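Local coordinates for protein CRISPR system Cmr subunit Cmr1-1 (Pyrococcus furiosus, PDB 4W8Z) that binds RNA as the Cmr1 subunit that, with Cmr6, caps the type III-B Cmr ribonucleoprotein complex, part of a CRISPR immune system that targets invading nucleic acids, at residues E15-T20 against F286-I291; Y103-I108 against E239-F244. One frame throughout, in Å; residues are numbered along the deposited sequence.

Interaction 1 (E15-T20 against F286-I291); sequences ESITST and FGVVEI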
loop_
_atom_site.group_PDB
_atom_site.type_symbol
_atom_site.label_atom_id
_atom_site.label_comp_id
_atom_site.label_asym_id
_atom_site.label_seq_id
_atom_site.Cartn_x
_atom_site.Cartn_y
_atom_site.Cartn_z
ATOM N N GLU A 15 -2.696 12.416 -8.124
ATOM C CA GLU A 15 -3.553 13.185 -7.241
ATOM C C GLU A 15 -3.981 12.328 -6.054
ATOM O O GLU A 15 -4.234 11.129 -6.202
ATOM C CB GLU A 15 -4.773 13.702 -8.007
ATOM C CG GLU A 15 -5.798 14.426 -7.154
ATOM C CD GLU A 15 -7.006 14.890 -7.952
ATOM O OE1 GLU A 15 -6.817 15.544 -9.001
ATOM O OE2 GLU A 15 -8.146 14.592 -7.533
ATOM N N SER A 16 -4.049 12.940 -4.876
ATOM C CA SER A 16 -4.506 12.245 -3.681
ATOM C C SER A 16 -6.013 11.993 -3.726
ATOM O O SER A 16 -6.805 12.909 -3.959
ATOM C CB SER A 16 -4.147 13.040 -2.424
ATOM O OG SER A 16 -2.746 13.210 -2.314
ATOM N N ILE A 17 -6.403 10.742 -3.511
ATOM C CA ILE A 17 -7.809 10.392 -3.374
ATOM C C ILE A 17 -8.223 10.525 -1.913
ATOM O O ILE A 17 -9.321 10.992 -1.604
ATOM C CB ILE A 17 -8.082 8.967 -3.872
ATOM C CG1 ILE A 17 -7.944 8.907 -5.393
ATOM C CG2 ILE A 17 -9.455 8.493 -3.435
ATOM C CD1 ILE A 17 -7.871 7.500 -5.941
ATOM N N THR A 18 -7.330 10.123 -1.014
ATOM C CA THR A 18 -7.561 10.259 0.417
ATOM C C THR A 18 -6.537 11.204 1.035
ATOM O O THR A 18 -5.520 11.515 0.411
ATOM C CB THR A 18 -7.492 8.899 1.139
ATOM O OG1 THR A 18 -6.266 8.235 0.801
ATOM C CG2 THR A 18 -8.666 8.019 0.743
ATOM N N SER A 19 -6.814 11.659 2.255
ATOM C CA SER A 19 -5.921 12.561 2.978
ATOM C C SER A 19 -4.511 11.995 3.016
ATOM O O SER A 19 -4.314 10.824 3.341
ATOM C CB SER A 19 -6.431 12.797 4.401
ATOM O OG SER A 19 -7.798 13.179 4.398
ATOM N N THR A 20 -3.533 12.825 2.668
ATOM C CA THR A 20 -2.152 12.369 2.549
ATOM C C THR A 20 -1.278 13.047 3.595
ATOM O O THR A 20 -1.358 14.256 3.783
ATOM C CB THR A 20 -1.594 12.642 1.132
ATOM O OG1 THR A 20 -2.370 11.920 0.166
ATOM C CG2 THR A 20 -0.143 12.204 1.027
ATOM N N PHE A 286 -5.158 -1.559 3.335
ATOM C CA PHE A 286 -6.332 -1.096 2.615
ATOM C C PHE A 286 -6.235 0.377 2.250
ATOM O O PHE A 286 -5.435 1.128 2.816
ATOM C CB PHE A 286 -7.619 -1.376 3.405
ATOM C CG PHE A 286 -7.671 -0.739 4.767
ATOM C CD1 PHE A 286 -8.168 0.547 4.933
ATOM C CD2 PHE A 286 -7.268 -1.444 5.887
ATOM C CE1 PHE A 286 -8.236 1.122 6.191
ATOM C CE2 PHE A 286 -7.334 -0.874 7.147
ATOM C CZ PHE A 286 -7.816 0.411 7.299
ATOM N N GLY A 287 -7.051 0.767 1.278
ATOM C CA GLY A 287 -7.061 2.117 0.757
ATOM C C GLY A 287 -8.208 2.252 -0.221
ATOM O O GLY A 287 -9.139 1.449 -0.199
ATOM N N VAL A 288 -8.143 3.263 -1.083
ATOM C CA VAL A 288 -9.228 3.522 -2.020
ATOM C C VAL A 288 -8.733 3.533 -3.463
ATOM O O VAL A 288 -7.781 4.237 -3.798
ATOM C CB VAL A 288 -9.922 4.861 -1.705
ATOM C CG1 VAL A 288 -11.124 5.084 -2.622
ATOM C CG2 VAL A 288 -10.346 4.895 -0.244
ATOM N N VAL A 289 -9.384 2.745 -4.313
ATOM C CA VAL A 289 -9.074 2.732 -5.733
ATOM C C VAL A 289 -10.253 3.308 -6.517
ATOM O O VAL A 289 -11.414 3.098 -6.159
ATOM C CB VAL A 289 -8.735 1.296 -6.228
ATOM C CG1 VAL A 289 -9.927 0.353 -6.045
ATOM C CG2 VAL A 289 -8.256 1.309 -7.685
ATOM N N GLU A 290 -9.954 4.058 -7.571
ATOM C CA GLU A 290 -11.005 4.586 -8.432
ATOM C C GLU A 290 -11.196 3.703 -9.665
ATOM O O GLU A 290 -10.262 3.475 -10.436
ATOM C CB GLU A 290 -10.687 6.022 -8.844
ATOM C CG GLU A 290 -11.753 6.658 -9.717
ATOM C CD GLU A 290 -11.571 8.158 -9.850
ATOM O OE1 GLU A 290 -11.291 8.814 -8.821
ATOM O OE2 GLU A 290 -11.697 8.677 -10.981
ATOM N N ILE A 291 -12.414 3.195 -9.827
ATOM C CA ILE A 291 -12.763 2.358 -10.972
ATOM C C ILE A 291 -14.014 2.902 -11.651
ATOM O O ILE A 291 -15.070 3.010 -11.024
ATOM C CB ILE A 291 -13.010 0.888 -10.561
ATOM C CG1 ILE A 291 -11.881 0.382 -9.662
ATOM C CG2 ILE A 291 -13.143 0.010 -11.791
ATOM C CD1 ILE A 291 -12.120 -0.999 -9.094
#

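Interaction 2 (Y103-I108 against E239-F244); sequences YIWFSI and EVLAQF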
loop_
_atom_site.group_PDB
_atom_site.type_symbol
_atom_site.label_atom_id
_atom_site.label_comp_id
_atom_site.label_asym_id
_atom_site.label_seq_id
_atom_site.Cartn_x
_atom_site.Cartn_y
_atom_site.Cartn_z
ATOM N N TYR A 103 -10.951 5.687 14.323
ATOM C CA TYR A 103 -10.222 4.514 14.781
ATOM C C TYR A 103 -9.092 4.136 13.826
ATOM O O TYR A 103 -7.972 3.901 14.265
ATOM C CB TYR A 103 -11.175 3.339 14.988
ATOM C CG TYR A 103 -12.056 3.507 16.205
ATOM C CD1 TYR A 103 -11.572 3.235 17.480
ATOM C CD2 TYR A 103 -13.369 3.948 16.081
ATOM C CE1 TYR A 103 -12.372 3.391 18.597
ATOM C CE2 TYR A 103 -14.178 4.109 17.193
ATOM C CZ TYR A 103 -13.674 3.829 18.449
ATOM O OH TYR A 103 -14.481 3.987 19.556
ATOM N N ILE A 104 -9.368 4.092 12.528
ATOM C CA ILE A 104 -8.317 3.750 11.578
ATOM C C ILE A 104 -7.237 4.831 11.547
ATOM O O ILE A 104 -6.066 4.525 11.334
ATOM C CB ILE A 104 -8.862 3.518 10.144
ATOM C CG1 ILE A 104 -9.604 4.744 9.614
ATOM C CG2 ILE A 104 -9.770 2.296 10.098
ATOM C CD1 ILE A 104 -10.047 4.591 8.172
ATOM N N TRP A 105 -7.621 6.085 11.772
ATOM C CA TRP A 105 -6.662 7.191 11.756
ATOM C C TRP A 105 -6.446 7.791 13.139
ATOM O O TRP A 105 -6.064 8.956 13.257
ATOM C CB TRP A 105 -7.114 8.290 10.798
ATOM C CG TRP A 105 -7.169 7.862 9.366
ATOM C CD1 TRP A 105 -6.812 6.647 8.859
ATOM C CD2 TRP A 105 -7.608 8.647 8.251
ATOM N NE1 TRP A 105 -7.004 6.627 7.502
ATOM C CE2 TRP A 105 -7.495 7.842 7.104
ATOM C CE3 TRP A 105 -8.090 9.950 8.114
ATOM C CZ2 TRP A 105 -7.841 8.301 5.833
ATOM C CZ3 TRP A 105 -8.438 10.401 6.850
ATOM C CH2 TRP A 105 -8.309 9.579 5.728
ATOM N N PHE A 106 -6.701 6.992 14.173
ATOM C CA PHE A 106 -6.503 7.400 15.560
ATOM C C PHE A 106 -5.182 8.136 15.779
ATOM O O PHE A 106 -5.157 9.212 16.370
ATOM C CB PHE A 106 -6.574 6.172 16.474
ATOM C CG PHE A 106 -6.245 6.457 17.910
ATOM C CD1 PHE A 106 -4.942 6.361 18.371
ATOM C CD2 PHE A 106 -7.241 6.802 18.808
ATOM C CE1 PHE A 106 -4.634 6.622 19.694
ATOM C CE2 PHE A 106 -6.942 7.062 20.135
ATOM C CZ PHE A 106 -5.636 6.972 20.576
ATOM N N SER A 107 -4.093 7.546 15.296
ATOM C CA SER A 107 -2.753 8.091 15.499
ATOM C C SER A 107 -2.598 9.498 14.925
ATOM O O SER A 107 -1.874 10.321 15.477
ATOM C CB SER A 107 -1.702 7.159 14.884
ATOM O OG SER A 107 -1.452 6.036 15.714
ATOM N N ILE A 108 -3.277 9.769 13.817
ATOM C CA ILE A 108 -3.212 11.078 13.184
ATOM C C ILE A 108 -3.957 12.083 14.050
ATOM O O ILE A 108 -3.499 13.206 14.267
ATOM C CB ILE A 108 -3.812 11.048 11.763
ATOM C CG1 ILE A 108 -3.083 10.014 10.900
ATOM C CG2 ILE A 108 -3.745 12.425 11.123
ATOM C CD1 ILE A 108 -3.726 9.790 9.555
ATOM N N GLU A 239 -17.356 7.714 2.413
ATOM C CA GLU A 239 -18.251 6.616 2.758
ATOM C C GLU A 239 -17.484 5.300 2.797
ATOM O O GLU A 239 -17.702 4.469 3.678
ATOM C CB GLU A 239 -19.412 6.519 1.766
ATOM C CG GLU A 239 -20.559 5.646 2.260
ATOM C CD GLU A 239 -21.530 5.271 1.158
ATOM O OE1 GLU A 239 -21.098 4.629 0.178
ATOM O OE2 GLU A 239 -22.726 5.618 1.271
ATOM N N VAL A 240 -16.581 5.121 1.838
ATOM C CA VAL A 240 -15.726 3.942 1.785
ATOM C C VAL A 240 -14.816 3.873 3.007
ATOM O O VAL A 240 -14.724 2.839 3.667
ATOM C CB VAL A 240 -14.870 3.929 0.506
ATOM C CG1 VAL A 240 -13.768 2.882 0.604
ATOM C CG2 VAL A 240 -15.749 3.686 -0.712
ATOM N N LEU A 241 -14.152 4.985 3.306
ATOM C CA LEU A 241 -13.300 5.085 4.485
ATOM C C LEU A 241 -14.081 4.799 5.767
ATOM O O LEU A 241 -13.565 4.166 6.688
ATOM C CB LEU A 241 -12.653 6.470 4.559
ATOM C CG LEU A 241 -11.481 6.717 3.608
ATOM C CD1 LEU A 241 -11.087 8.181 3.596
ATOM C CD2 LEU A 241 -10.296 5.848 3.997
ATOM N N ALA A 242 -15.328 5.252 5.815
ATOM C CA ALA A 242 -16.169 5.033 6.985
ATOM C C ALA A 242 -16.497 3.555 7.167
ATOM O O ALA A 242 -16.632 3.083 8.294
ATOM C CB ALA A 242 -17.451 5.851 6.881
ATOM N N GLN A 243 -16.626 2.831 6.061
ATOM C CA GLN A 243 -16.869 1.393 6.127
ATOM C C GLN A 243 -15.679 0.676 6.757
ATOM O O GLN A 243 -15.848 -0.202 7.605
ATOM C CB GLN A 243 -17.159 0.822 4.736
ATOM C CG GLN A 243 -18.625 0.894 4.331
ATOM C CD GLN A 243 -19.504 -0.032 5.159
ATOM O OE1 GLN A 243 -19.019 -0.994 5.763
ATOM N NE2 GLN A 243 -20.803 0.255 5.191
ATOM N N PHE A 244 -14.478 1.061 6.334
ATOM C CA PHE A 244 -13.247 0.540 6.913
ATOM C C PHE A 244 -13.192 0.809 8.415
ATOM O O PHE A 244 -12.704 -0.010 9.191
ATOM C CB PHE A 244 -12.030 1.164 6.226
ATOM C CG PHE A 244 -11.670 0.524 4.912
ATOM C CD1 PHE A 244 -11.522 -0.849 4.810
ATOM C CD2 PHE A 244 -11.477 1.299 3.778
ATOM C CE1 PHE A 244 -11.183 -1.438 3.605
ATOM C CE2 PHE A 244 -11.144 0.716 2.569
ATOM C CZ PHE A 244 -10.994 -0.653 2.483
#

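Interaction 1 (E15-T20 against F286-I291)
Ile17 and Thr18 share one partner across this contact, Val288, and each takes a different methyl of it. Ile17 lays CG2 against Val288 CG1 at 3.9 Å, while Thr18 brings its CG2 to within 3.7 Å of Val288 CG2. The valine rotamer makes this division possible: CG1 stands opposite the backbone N (chi1 -176°), and CG2 lies on the side of that N, so the two branches face two successive residues of 15-20. The far end of Ile17 slants past Val288 toward Glu290; its CD1 is 3.9 Å from Val288 O and 4.3 Å from Glu290 CB, where the apolar base of the glutamate closes the patch.

The polar groups are held from elsewhere. Thr18 turns OG1 away from its methyl contact to hydrogen-bond with Gly162 O and Ser165 N, and Glu290 OE1 forms a salt bridge with Lys167. Glu15, whose OE2 is 6.7 Å from Glu290 OE1, has its own salt bridge, to Arg126, which probably offsets the proximity of two like charges. Within 15-20, a hydrogen bond of 2.8 Å between Ser16 OG and Thr20 OG1 draws the ends of the bend together.

Strand 8-16 is the first of four in a sheet ordered 2-3-1-4, the antiparallel arrangement of the ferredoxin-like fold of RAMP proteins. The contact sets the bend that leaves this strand on strand 284-291 of the second sheet, an apolar junction between the two RAMP-related halves of Cmr1.

Interaction 2 (Y103-I108 against E239-F244)
Ile104 and Trp105 meet Leu241 and Phe244 where a type I beta turn, Tyr103 to Phe106, leads into helix 106-113 and abuts the side of the long helix 237-264. The first shell is apolar and is made as much with the backbone of that helix as with its side chains. Ile104 reaches Leu241 O with CD1 and Phe244 O with CG2, each at 3.8 Å, which sets its two arms against carbonyl oxygens three residues apart. Its CD1 also lies 4.4 Å from both Leu241 CD2 and Phe244 CB. The isoleucine can span both because CG1 is set between the backbone N and the carbonyl carbon (chi1 58°) while CG2 stays beside the N.

Trp105 makes the second half of the contact with the six-membered end of its indole, at CZ2 and CH2. Leu241 brings both methyls there: CD1 is 3.8 Å from Trp105 CH2, and CD2 is 3.9 Å from Trp105 CZ2. The leucine side chain lies nearly perpendicular to that of the tryptophan and comes to the ring obliquely.

Further out, polar groups fix the turn and the indole. Asn245 OD1, on the same long helix, accepts hydrogen bonds from Tyr103 N and Ile104 N, tying the start of the turn to the surface that Ile104 packs on. The indole NE1 donates to Arg161 O. On the helix side, the Phe244 ring leads away from the turn and stacks with Phe286. Trp105 itself occupies the N-cap position of helix 106-113, and one residue of the first turn of that helix comes back over its indole: Ile108 CD1 sits 3.8 Å above one ring face, displaced toward the rim.

Overall arrangement
The two interactions lie with their centres 13 Å apart, and both join the RAMP superfamily region to the C-terminal Cmr1-like region. Along the chain the order is 15-20, 103-108, 239-244, 286-291, so interaction 2 falls between the halves of interaction 1. Helix 237-264 and strand 284-291 are consecutive elements and supply the C-terminal partners, the strand in interaction 1 and the helix in interaction 2. The contacts also touch each other directly: Thr18 CG2 packs on Leu241 CD1 at 3.7 Å, and Ser19 OG lies 3.8 Å from Trp105 CZ3. Together they form one continuous interface between the two RAMP-related regions of this RNA-binding protein.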